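Local structure of KLLA0E08119p (Kluyveromyces lactis, 3VA7) at residues K28-T33 against M53-V58; R235-Q240 against F304-Q309; K538-T543 against G574-V579; C998-D1003 against G1029-I1034. The protein probably catalyses the biotin- and ATP-dependent carboxylation of urea to urea-1-carboxylate, this chain being the urea carboxylase part of a longer multifunctional enzyme. All coordinates share one frame; numbering follows the deposited sequence.

Contact 1: residues K28-T33 against M53-V58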
# COMPACT_ATOMS: atom_id res chain seq x y z
N LYS A 28 -42.64 5.07 25.99
CA LYS A 28 -42.37 4.81 24.55
C LYS A 28 -40.86 4.56 24.26
O LYS A 28 -40.39 4.75 23.12
CB LYS A 28 -42.94 5.93 23.66
CG LYS A 28 -42.27 7.33 23.84
CD LYS A 28 -42.70 8.35 22.75
CE LYS A 28 -44.04 9.05 23.13
NZ LYS A 28 -44.18 10.33 22.37
N LYS A 29 -40.11 4.15 25.29
CA LYS A 29 -38.82 3.52 25.04
C LYS A 29 -38.89 2.02 25.40
O LYS A 29 -38.95 1.66 26.60
CB LYS A 29 -37.71 4.22 25.81
CG LYS A 29 -36.30 3.86 25.33
CD LYS A 29 -35.31 4.94 25.69
CE LYS A 29 -35.83 6.28 25.21
NZ LYS A 29 -35.10 7.38 25.87
N PRO A 30 -38.92 1.14 24.38
CA PRO A 30 -39.11 -0.30 24.60
C PRO A 30 -38.13 -0.93 25.58
O PRO A 30 -38.52 -1.78 26.37
CB PRO A 30 -38.93 -0.91 23.20
CG PRO A 30 -38.42 0.19 22.35
CD PRO A 30 -38.93 1.45 22.94
N PHE A 31 -36.87 -0.52 25.49
CA PHE A 31 -35.75 -1.10 26.23
C PHE A 31 -34.70 0.00 26.43
O PHE A 31 -34.63 0.95 25.66
CB PHE A 31 -35.08 -2.24 25.47
CG PHE A 31 -35.98 -3.41 25.15
CD1 PHE A 31 -36.30 -4.35 26.13
CD2 PHE A 31 -36.44 -3.60 23.85
CE1 PHE A 31 -37.11 -5.44 25.82
CE2 PHE A 31 -37.23 -4.69 23.53
CZ PHE A 31 -37.57 -5.62 24.53
N GLU A 32 -33.89 -0.15 27.47
CA GLU A 32 -32.99 0.88 27.90
C GLU A 32 -31.62 0.58 27.26
O GLU A 32 -31.03 1.44 26.61
CB GLU A 32 -32.94 0.87 29.44
CG GLU A 32 -32.97 2.24 30.13
CD GLU A 32 -34.07 3.17 29.60
OE1 GLU A 32 -35.25 2.73 29.57
OE2 GLU A 32 -33.76 4.35 29.21
N THR A 33 -31.14 -0.64 27.43
CA THR A 33 -29.95 -1.08 26.76
C THR A 33 -30.29 -2.40 26.02
O THR A 33 -31.06 -3.21 26.55
CB THR A 33 -28.72 -1.19 27.75
OG1 THR A 33 -28.93 -2.24 28.67
CG2 THR A 33 -28.58 0.03 28.61
N MET A 53 -33.29 5.94 18.55
CA MET A 53 -34.31 5.72 19.57
C MET A 53 -33.82 6.05 20.99
O MET A 53 -34.62 5.99 21.94
CB MET A 53 -34.81 4.29 19.49
CG MET A 53 -35.60 3.95 18.20
SD MET A 53 -36.12 2.20 18.15
CE MET A 53 -37.56 2.24 19.19
N GLY A 54 -32.54 6.39 21.16
CA GLY A 54 -32.06 6.79 22.47
C GLY A 54 -31.87 5.59 23.38
O GLY A 54 -31.86 5.73 24.62
N ILE A 55 -31.72 4.41 22.75
CA ILE A 55 -31.48 3.13 23.40
C ILE A 55 -29.99 2.76 23.38
O ILE A 55 -29.36 2.77 22.32
CB ILE A 55 -32.22 2.02 22.66
CG1 ILE A 55 -33.73 2.32 22.59
CG2 ILE A 55 -31.93 0.66 23.31
CD1 ILE A 55 -34.52 1.24 21.84
N LYS A 56 -29.45 2.40 24.53
CA LYS A 56 -28.04 2.15 24.61
C LYS A 56 -27.80 0.83 23.95
O LYS A 56 -28.61 -0.05 24.10
CB LYS A 56 -27.54 2.22 26.08
CG LYS A 56 -27.12 3.69 26.47
CD LYS A 56 -27.55 4.07 27.89
CE LYS A 56 -26.81 3.23 29.04
NZ LYS A 56 -27.38 3.27 30.48
N SER A 57 -26.72 0.71 23.17
CA SER A 57 -26.41 -0.48 22.45
C SER A 57 -25.14 -1.14 22.94
O SER A 57 -24.18 -0.50 23.42
CB SER A 57 -26.28 -0.18 20.96
OG SER A 57 -25.16 0.63 20.70
N VAL A 58 -25.13 -2.46 22.77
CA VAL A 58 -24.00 -3.26 23.13
C VAL A 58 -23.53 -4.13 21.97
O VAL A 58 -24.30 -4.94 21.43
CB VAL A 58 -24.38 -4.16 24.30
CG1 VAL A 58 -23.17 -4.92 24.74
CG2 VAL A 58 -24.93 -3.30 25.45

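Contact 2: residues R235-Q240 against F304-Q309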
# COMPACT_ATOMS: atom_id res chain seq x y z
N ARG A 235 -39.73 -18.23 -10.24
CA ARG A 235 -39.38 -17.02 -9.49
C ARG A 235 -39.41 -17.23 -7.96
O ARG A 235 -39.87 -18.26 -7.47
CB ARG A 235 -40.25 -15.85 -9.94
CG ARG A 235 -39.85 -15.38 -11.32
CD ARG A 235 -40.81 -14.40 -11.88
NE ARG A 235 -40.97 -13.24 -11.00
CZ ARG A 235 -41.90 -12.29 -11.17
NH1 ARG A 235 -42.76 -12.36 -12.17
NH2 ARG A 235 -41.98 -11.27 -10.32
N HIS A 236 -38.87 -16.26 -7.22
CA HIS A 236 -38.83 -16.32 -5.75
C HIS A 236 -39.49 -15.04 -5.23
O HIS A 236 -38.88 -13.96 -5.27
CB HIS A 236 -37.39 -16.46 -5.30
CG HIS A 236 -37.17 -16.46 -3.83
ND1 HIS A 236 -36.54 -17.50 -3.18
CD2 HIS A 236 -37.41 -15.52 -2.88
CE1 HIS A 236 -36.43 -17.22 -1.89
NE2 HIS A 236 -36.95 -16.02 -1.68
N VAL A 237 -40.76 -15.14 -4.81
CA VAL A 237 -41.45 -13.96 -4.33
C VAL A 237 -41.68 -14.21 -2.87
O VAL A 237 -42.19 -15.27 -2.50
CB VAL A 237 -42.76 -13.72 -5.04
CG1 VAL A 237 -43.37 -12.44 -4.56
CG2 VAL A 237 -42.55 -13.66 -6.56
N GLU A 238 -41.27 -13.28 -2.02
CA GLU A 238 -41.43 -13.51 -0.61
C GLU A 238 -42.24 -12.38 -0.02
O GLU A 238 -42.28 -11.26 -0.58
CB GLU A 238 -40.07 -13.68 0.05
CG GLU A 238 -39.20 -12.40 0.06
CD GLU A 238 -37.75 -12.66 0.42
OE1 GLU A 238 -37.29 -13.84 0.43
OE2 GLU A 238 -37.05 -11.66 0.68
N ILE A 239 -42.90 -12.66 1.09
CA ILE A 239 -43.68 -11.67 1.77
C ILE A 239 -43.03 -11.34 3.09
O ILE A 239 -42.68 -12.22 3.86
CB ILE A 239 -45.14 -12.12 1.99
CG1 ILE A 239 -45.86 -12.33 0.65
CG2 ILE A 239 -45.93 -11.06 2.83
CD1 ILE A 239 -46.50 -11.05 0.12
N GLN A 240 -42.84 -10.06 3.34
CA GLN A 240 -42.32 -9.63 4.63
C GLN A 240 -43.50 -9.44 5.55
O GLN A 240 -44.41 -8.64 5.25
CB GLN A 240 -41.59 -8.29 4.49
CG GLN A 240 -41.27 -7.64 5.80
CD GLN A 240 -40.12 -8.33 6.50
OE1 GLN A 240 -39.00 -8.37 5.99
NE2 GLN A 240 -40.40 -8.89 7.65
N PHE A 304 -42.29 -17.85 -1.26
CA PHE A 304 -43.03 -18.64 -2.23
C PHE A 304 -42.24 -18.81 -3.54
O PHE A 304 -41.42 -17.97 -3.91
CB PHE A 304 -44.31 -17.91 -2.58
CG PHE A 304 -45.17 -17.58 -1.42
CD1 PHE A 304 -45.93 -18.58 -0.77
CD2 PHE A 304 -45.29 -16.25 -1.01
CE1 PHE A 304 -46.77 -18.26 0.29
CE2 PHE A 304 -46.13 -15.92 0.07
CZ PHE A 304 -46.88 -16.92 0.71
N ILE A 305 -42.50 -19.92 -4.23
CA ILE A 305 -42.16 -20.13 -5.63
C ILE A 305 -43.30 -19.55 -6.45
O ILE A 305 -44.47 -19.65 -6.03
CB ILE A 305 -42.06 -21.62 -5.90
CG1 ILE A 305 -41.22 -22.26 -4.78
CG2 ILE A 305 -41.50 -21.88 -7.30
CD1 ILE A 305 -40.79 -23.73 -4.96
N TYR A 306 -42.98 -18.92 -7.58
CA TYR A 306 -44.01 -18.30 -8.43
C TYR A 306 -43.86 -18.65 -9.93
O TYR A 306 -42.82 -18.38 -10.54
CB TYR A 306 -44.02 -16.78 -8.25
CG TYR A 306 -45.05 -16.00 -9.06
CD1 TYR A 306 -46.41 -16.32 -8.99
CD2 TYR A 306 -44.68 -14.91 -9.86
CE1 TYR A 306 -47.38 -15.59 -9.71
CE2 TYR A 306 -45.64 -14.17 -10.59
CZ TYR A 306 -47.00 -14.53 -10.51
OH TYR A 306 -47.99 -13.84 -11.20
N ASP A 307 -44.90 -19.27 -10.50
CA ASP A 307 -44.96 -19.53 -11.94
C ASP A 307 -45.65 -18.33 -12.57
O ASP A 307 -46.87 -18.17 -12.48
CB ASP A 307 -45.73 -20.81 -12.25
CG ASP A 307 -45.38 -21.38 -13.63
OD1 ASP A 307 -45.41 -20.64 -14.65
OD2 ASP A 307 -45.08 -22.59 -13.68
N GLU A 308 -44.83 -17.49 -13.20
CA GLU A 308 -45.27 -16.23 -13.81
C GLU A 308 -46.34 -16.47 -14.87
O GLU A 308 -47.37 -15.77 -14.93
CB GLU A 308 -44.06 -15.55 -14.43
CG GLU A 308 -44.31 -14.17 -15.02
CD GLU A 308 -43.02 -13.44 -15.33
OE1 GLU A 308 -41.92 -14.06 -15.20
OE2 GLU A 308 -43.09 -12.26 -15.71
N GLN A 309 -46.07 -17.48 -15.70
CA GLN A 309 -46.94 -17.90 -16.79
C GLN A 309 -48.28 -18.46 -16.27
O GLN A 309 -49.36 -17.93 -16.60
CB GLN A 309 -46.22 -18.95 -17.66
CG GLN A 309 -45.31 -18.39 -18.74
CD GLN A 309 -45.24 -19.32 -19.96
OE1 GLN A 309 -45.56 -20.51 -19.87
NE2 GLN A 309 -44.83 -18.77 -21.12

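Contact 3: residues K538-T543 against G574-V579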
# COMPACT_ATOMS: atom_id res chain seq x y z
N LYS A 538 2.37 -14.73 -18.06
CA LYS A 538 1.50 -15.12 -19.17
C LYS A 538 0.11 -14.63 -18.83
O LYS A 538 -0.35 -14.83 -17.72
CB LYS A 538 1.57 -16.62 -19.61
CG LYS A 538 2.03 -17.68 -18.58
CD LYS A 538 3.01 -18.82 -19.12
CE LYS A 538 2.50 -19.61 -20.38
NZ LYS A 538 1.07 -20.11 -20.34
N LEU A 539 -0.53 -13.97 -19.78
CA LEU A 539 -1.79 -13.33 -19.51
C LEU A 539 -2.90 -13.85 -20.41
O LEU A 539 -2.69 -14.06 -21.58
CB LEU A 539 -1.66 -11.82 -19.73
CG LEU A 539 -0.45 -11.06 -19.17
CD1 LEU A 539 -0.54 -9.61 -19.68
CD2 LEU A 539 -0.41 -11.14 -17.63
N LEU A 540 -4.09 -14.04 -19.85
CA LEU A 540 -5.25 -14.39 -20.63
C LEU A 540 -6.11 -13.15 -20.82
O LEU A 540 -6.42 -12.45 -19.88
CB LEU A 540 -6.05 -15.50 -19.93
CG LEU A 540 -7.47 -15.93 -20.37
CD1 LEU A 540 -7.60 -16.02 -21.89
CD2 LEU A 540 -7.84 -17.28 -19.73
N PHE A 541 -6.46 -12.86 -22.05
CA PHE A 541 -7.23 -11.68 -22.31
C PHE A 541 -8.70 -12.04 -22.45
O PHE A 541 -9.04 -12.99 -23.18
CB PHE A 541 -6.71 -10.99 -23.56
CG PHE A 541 -5.58 -10.06 -23.31
CD1 PHE A 541 -5.80 -8.69 -23.21
CD2 PHE A 541 -4.29 -10.54 -23.17
CE1 PHE A 541 -4.75 -7.82 -22.98
CE2 PHE A 541 -3.23 -9.68 -22.92
CZ PHE A 541 -3.45 -8.34 -22.82
N HIS A 542 -9.56 -11.28 -21.78
CA HIS A 542 -10.97 -11.63 -21.70
C HIS A 542 -11.78 -10.74 -22.59
O HIS A 542 -13.03 -10.80 -22.63
CB HIS A 542 -11.46 -11.53 -20.27
CG HIS A 542 -11.11 -12.74 -19.48
ND1 HIS A 542 -10.18 -12.72 -18.47
CD2 HIS A 542 -11.49 -14.03 -19.63
CE1 HIS A 542 -10.04 -13.94 -17.98
NE2 HIS A 542 -10.82 -14.75 -18.67
N THR A 543 -11.05 -9.91 -23.28
CA THR A 543 -11.66 -8.90 -24.09
C THR A 543 -10.64 -8.56 -25.20
O THR A 543 -9.56 -9.15 -25.24
CB THR A 543 -11.99 -7.73 -23.21
OG1 THR A 543 -12.71 -6.76 -23.98
CG2 THR A 543 -10.71 -7.11 -22.68
N GLY A 574 -9.69 -14.76 -25.31
CA GLY A 574 -9.18 -16.11 -25.32
C GLY A 574 -7.70 -16.11 -25.68
O GLY A 574 -7.06 -17.15 -25.60
N ASP A 575 -7.14 -14.97 -26.05
CA ASP A 575 -5.72 -14.95 -26.38
C ASP A 575 -4.80 -15.10 -25.16
O ASP A 575 -5.03 -14.52 -24.10
CB ASP A 575 -5.35 -13.68 -27.13
CG ASP A 575 -5.66 -13.75 -28.62
OD1 ASP A 575 -6.28 -14.77 -29.08
OD2 ASP A 575 -5.27 -12.75 -29.32
N ILE A 576 -3.77 -15.89 -25.30
CA ILE A 576 -2.75 -15.89 -24.29
C ILE A 576 -1.48 -15.24 -24.84
O ILE A 576 -0.82 -15.77 -25.75
CB ILE A 576 -2.49 -17.30 -23.76
CG1 ILE A 576 -3.75 -17.79 -23.01
CG2 ILE A 576 -1.22 -17.32 -22.90
CD1 ILE A 576 -3.93 -19.28 -23.01
N LEU A 577 -1.18 -14.07 -24.26
CA LEU A 577 0.08 -13.36 -24.45
C LEU A 577 1.03 -13.87 -23.42
O LEU A 577 0.65 -14.05 -22.28
CB LEU A 577 -0.11 -11.84 -24.30
CG LEU A 577 1.11 -10.88 -24.27
CD1 LEU A 577 1.92 -10.90 -25.55
CD2 LEU A 577 0.65 -9.44 -23.97
N SER A 578 2.25 -14.13 -23.80
CA SER A 578 3.23 -14.59 -22.84
C SER A 578 4.60 -13.98 -23.17
O SER A 578 5.06 -14.04 -24.31
CB SER A 578 3.28 -16.12 -22.85
OG SER A 578 4.59 -16.61 -22.59
N VAL A 579 5.23 -13.36 -22.18
CA VAL A 579 6.56 -12.85 -22.39
C VAL A 579 7.58 -13.49 -21.48
O VAL A 579 7.40 -13.57 -20.30
CB VAL A 579 6.66 -11.26 -22.56
CG1 VAL A 579 5.32 -10.54 -22.34
CG2 VAL A 579 7.82 -10.67 -21.79

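Contact 4: residues C998-D1003 against G1029-I1034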
# COMPACT_ATOMS: atom_id res chain seq x y z
N CYS A 998 14.97 13.02 9.71
CA CYS A 998 16.31 13.19 10.23
C CYS A 998 16.29 14.26 11.33
O CYS A 998 16.03 15.43 11.10
CB CYS A 998 17.27 13.53 9.11
SG CYS A 998 19.00 13.83 9.62
N ALA A 999 16.55 13.86 12.56
CA ALA A 999 16.31 14.69 13.71
C ALA A 999 17.61 14.78 14.44
O ALA A 999 18.51 13.98 14.16
CB ALA A 999 15.23 14.07 14.59
N VAL A 1000 17.72 15.75 15.36
CA VAL A 1000 18.96 16.02 16.10
C VAL A 1000 18.62 16.42 17.53
O VAL A 1000 17.67 17.17 17.76
CB VAL A 1000 19.77 17.15 15.46
CG1 VAL A 1000 19.04 18.48 15.54
CG2 VAL A 1000 21.14 17.23 16.09
N PRO A 1001 19.36 15.89 18.50
CA PRO A 1001 18.89 16.24 19.83
C PRO A 1001 19.05 17.75 20.05
O PRO A 1001 20.00 18.36 19.54
CB PRO A 1001 19.81 15.42 20.74
CG PRO A 1001 20.28 14.33 19.91
CD PRO A 1001 20.45 14.89 18.55
N LEU A 1002 18.11 18.36 20.76
CA LEU A 1002 18.12 19.80 21.04
C LEU A 1002 19.14 20.09 22.11
O LEU A 1002 19.71 21.18 22.15
CB LEU A 1002 16.72 20.31 21.42
CG LEU A 1002 15.80 20.47 20.19
CD1 LEU A 1002 14.34 20.63 20.55
CD2 LEU A 1002 16.26 21.65 19.31
N ASP A 1003 19.44 19.07 22.92
CA ASP A 1003 20.50 19.14 23.92
C ASP A 1003 21.83 18.72 23.29
O ASP A 1003 21.97 17.59 22.87
CB ASP A 1003 20.14 18.26 25.13
CG ASP A 1003 21.03 18.53 26.36
OD1 ASP A 1003 20.49 18.34 27.50
OD2 ASP A 1003 22.23 18.92 26.22
N GLY A 1029 25.74 8.92 13.17
CA GLY A 1029 26.57 9.99 13.75
C GLY A 1029 25.75 10.57 14.89
O GLY A 1029 25.30 9.83 15.78
N MET A 1030 25.49 11.87 14.88
CA MET A 1030 24.62 12.44 15.95
C MET A 1030 23.11 12.50 15.63
O MET A 1030 22.33 12.95 16.47
CB MET A 1030 25.11 13.81 16.35
CG MET A 1030 24.45 14.94 15.64
SD MET A 1030 25.54 16.39 15.65
CE MET A 1030 24.46 17.68 15.00
N TYR A 1031 22.71 12.00 14.46
CA TYR A 1031 21.34 12.18 14.02
C TYR A 1031 20.50 10.97 14.34
O TYR A 1031 21.00 9.85 14.44
CB TYR A 1031 21.24 12.57 12.51
CG TYR A 1031 21.92 13.89 12.17
CD1 TYR A 1031 23.17 13.90 11.52
CD2 TYR A 1031 21.37 15.11 12.56
CE1 TYR A 1031 23.80 15.05 11.22
CE2 TYR A 1031 22.02 16.33 12.27
CZ TYR A 1031 23.25 16.29 11.60
OH TYR A 1031 23.97 17.45 11.31
N MET A 1032 19.20 11.22 14.49
CA MET A 1032 18.23 10.20 14.77
C MET A 1032 17.26 10.05 13.62
O MET A 1032 16.82 11.05 13.06
CB MET A 1032 17.47 10.58 16.01
CG MET A 1032 16.44 9.56 16.36
SD MET A 1032 14.79 10.03 15.85
CE MET A 1032 14.41 8.53 15.11
N CYS A 1033 16.88 8.82 13.27
CA CYS A 1033 15.83 8.57 12.27
C CYS A 1033 14.85 7.49 12.72
O CYS A 1033 15.17 6.66 13.58
CB CYS A 1033 16.42 8.17 10.94
SG CYS A 1033 16.95 6.45 10.86
N ILE A 1034 13.64 7.55 12.18
CA ILE A 1034 12.65 6.49 12.32
C ILE A 1034 12.43 5.97 10.91
O ILE A 1034 12.11 6.74 10.01
CB ILE A 1034 11.34 7.01 12.88
CG1 ILE A 1034 11.56 7.47 14.31
CG2 ILE A 1034 10.32 5.93 12.82
CD1 ILE A 1034 10.39 8.26 14.91

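Contact 1: residues K28-T33 against M53-V58
Lys-29 has CG trans to its backbone N (chi1 -165°), and a bend at chi3 then brings its chain up to the carbonyls at the end of helix 40-53. There CE comes to 3.5 Å from Met-53 O, and CD lies near Gly-54 O, so methylenes rather than the ammonium group do the touching. Met-53 bends at its own chi3 (81°) and swings its CE methyl across the Pro-30 ring at about a right angle, with CE 3.9 Å from Pro-30 CG. Ile-55 slides past Lys-29 in the opposite direction; its CG1 and CG2 flank Phe-31 O, and its CD1 tip approaches Pro-30 CG at 4.1 Å. Lys-56 N donates to Glu-32 O over 2.8 Å, in the carbonyl plane, and this is the hydrogen bond that ties the two segments. Beyond it Thr-33 and Lys-56 form a parallel bridge, with their side chains alongside each other and Thr-33 CG2 3.5 Å from Lys-56 CB. Gly-54, in a Schellman motif, ends the helix, and the contact closes the beta-alpha-beta crossover 33-36, 40-53, 56-61 in the parallel sheet of the biotin carboxylase N-terminal domain. Glu-32 and Lys-56 keep their charged ends apart. The chemistry is thus uncharged: aliphatic carbons lie against backbone carbonyls and one another, and one backbone bond sets the register.

Contact 2: residues R235-Q240 against F304-Q309
The Arg-235 guanidinium has the rim of the Tyr-306 ring over one face, where CD2 stands 3.9 Å above its plane, and Glu-308 at its edge, while Glu-308 CA lies over one face of the tyrosine, toward its rim. The two flat groups are 79° apart, so the guanidinium NH1 meets the tyrosine at the ring edge, 3.8 Å from CE2. Glu-308 reaches back with an extended chain to a long salt bridge, OE2 to Arg-235 NH1 at 3.6 Å. NH2 of the same arginine is held by Pro-273 O and Asp-256. A glutamine in place of Glu-308 would probably leave NH1 without this charged mate, though Asp-256 would still pair with NH2. The Phe-304 ring takes Ile-239 CG1 at its edge, 3.6 Å from CE2, and Val-237 CG2 lies 3.8 Å from Tyr-306 CB. Four backbone hydrogen bonds join the antiparallel strands. On the other face His-236 NE2 donates to Glu-238 OE1, in the imidazole plane. Strand 235-244 runs between 249-261 and 299-307 in the ATP-binding region of the biotin carboxylase; helix 277-293 packs on Val-237, Ile-239 and Phe-304.

Contact 3: residues K538-T543 against G574-V579
Phe-541 and Leu-577 lie side by side on the buried face of this antiparallel pair, pointing the same way, with the ring atom CE2 4.0 Å from Leu-577 CD2. Asp-575 O sits near the ring plane, at the edge. Phe-541 reaches this place because CG lies trans to its carbonyl carbon (chi1 -86°), beside the backbone N. Leu-539 shares the face but touches Leu-577 more loosely, CD1 to CD2 being 4.5 Å. Between the strands Leu-539 N meets Leu-577 O at 2.8 Å in a nearly straight bond of 172°, Leu-577 N returns a more bent one (136°) to Leu-539 O, and Phe-541 N holds Asp-575 O. A fourth bond, from Gly-574 N to Phe-541 O at 2.8 Å, extends the pairing past the end of the strand. The face carrying Lys-538, Leu-540, Ile-576 and Ser-578 is the more solvent-exposed one, and its contacts are few. Leu-540 CD1 lies 3.8 Å from Gly-574 CA but 4.4 Å from Ile-576 CG1, and Lys-538 offers its CB to Ser-578 CB while the residue as a whole is exposed. Strand 538-541 runs between 477-480 and 576-582 in a six-stranded antiparallel sheet of carboxyltransferase subdomains A and B. Beneath the buried face, Ile-547 of strand 545-550, from a second antiparallel sheet, touches both Phe-541 and Leu-577.

Contact 4: residues C998-D1003 against G1029-I1034
Tyr-1031 meets three successive residues of the opposing strand. Cys-998 SG sits obliquely to its ring, 4.4 Å from the centroid, a sulfur-aromatic contact, and Ala-999 O lies in the ring plane at the edge. Val-1000 runs alongside the ring with CB 3.9 Å from Tyr-1031 CD2, and its CG2 methyl meets Met-1030 CE. The sulfur gets there because Cys-998 places SG trans to its backbone N (chi1 178°). From the residue preceding the tyrosine, Met-1030 CG lies over the centre of one ring face. Further out, the backbone fixes the register: Ala-999 and Met-1032 exchange hydrogen bonds, with Ala-999 N to Met-1032 O at 2.9 Å. The ring is steadied at its far end by a hydrogen bond between its OH and His-727 ND1, and Val-887 also touches the tyrosine side chain. A leucine at Tyr-1031 would probably leave His-727 without this hydroxyl partner and strip Cys-998 and Val-1000 of the ring they pack against. Phe-984 of strand 984-989 touches both Ala-999 and Met-1032. This buried antiparallel pair belongs to carboxyltransferase subdomains C and D, and it carries Cys-1033, which touches the bound urea beside the biotin pocket.

Contact 4 is buried at every touching residue and contact 2 nearly so, with Ile-305 and Glu-308 partly exposed, whereas contacts 1 and 3 each have an exposed side. Contacts 1 and 2 both belong to the biotin carboxylase region, their centres about 36 Å apart, but to different sheets: contact 1 has a single parallel bridge, contact 2 an antiparallel ladder. Contacts 3 and 4 serve the carboxyltransferase region, in subdomains A and B and in C and D respectively. Charge crosses the interface in contact 2, while contacts 1, 3 and 4 rely on apolar packing and backbone bonds, with a cysteine-aromatic pair particular to contact 4. Contact 4 alone includes a residue of the urea pocket.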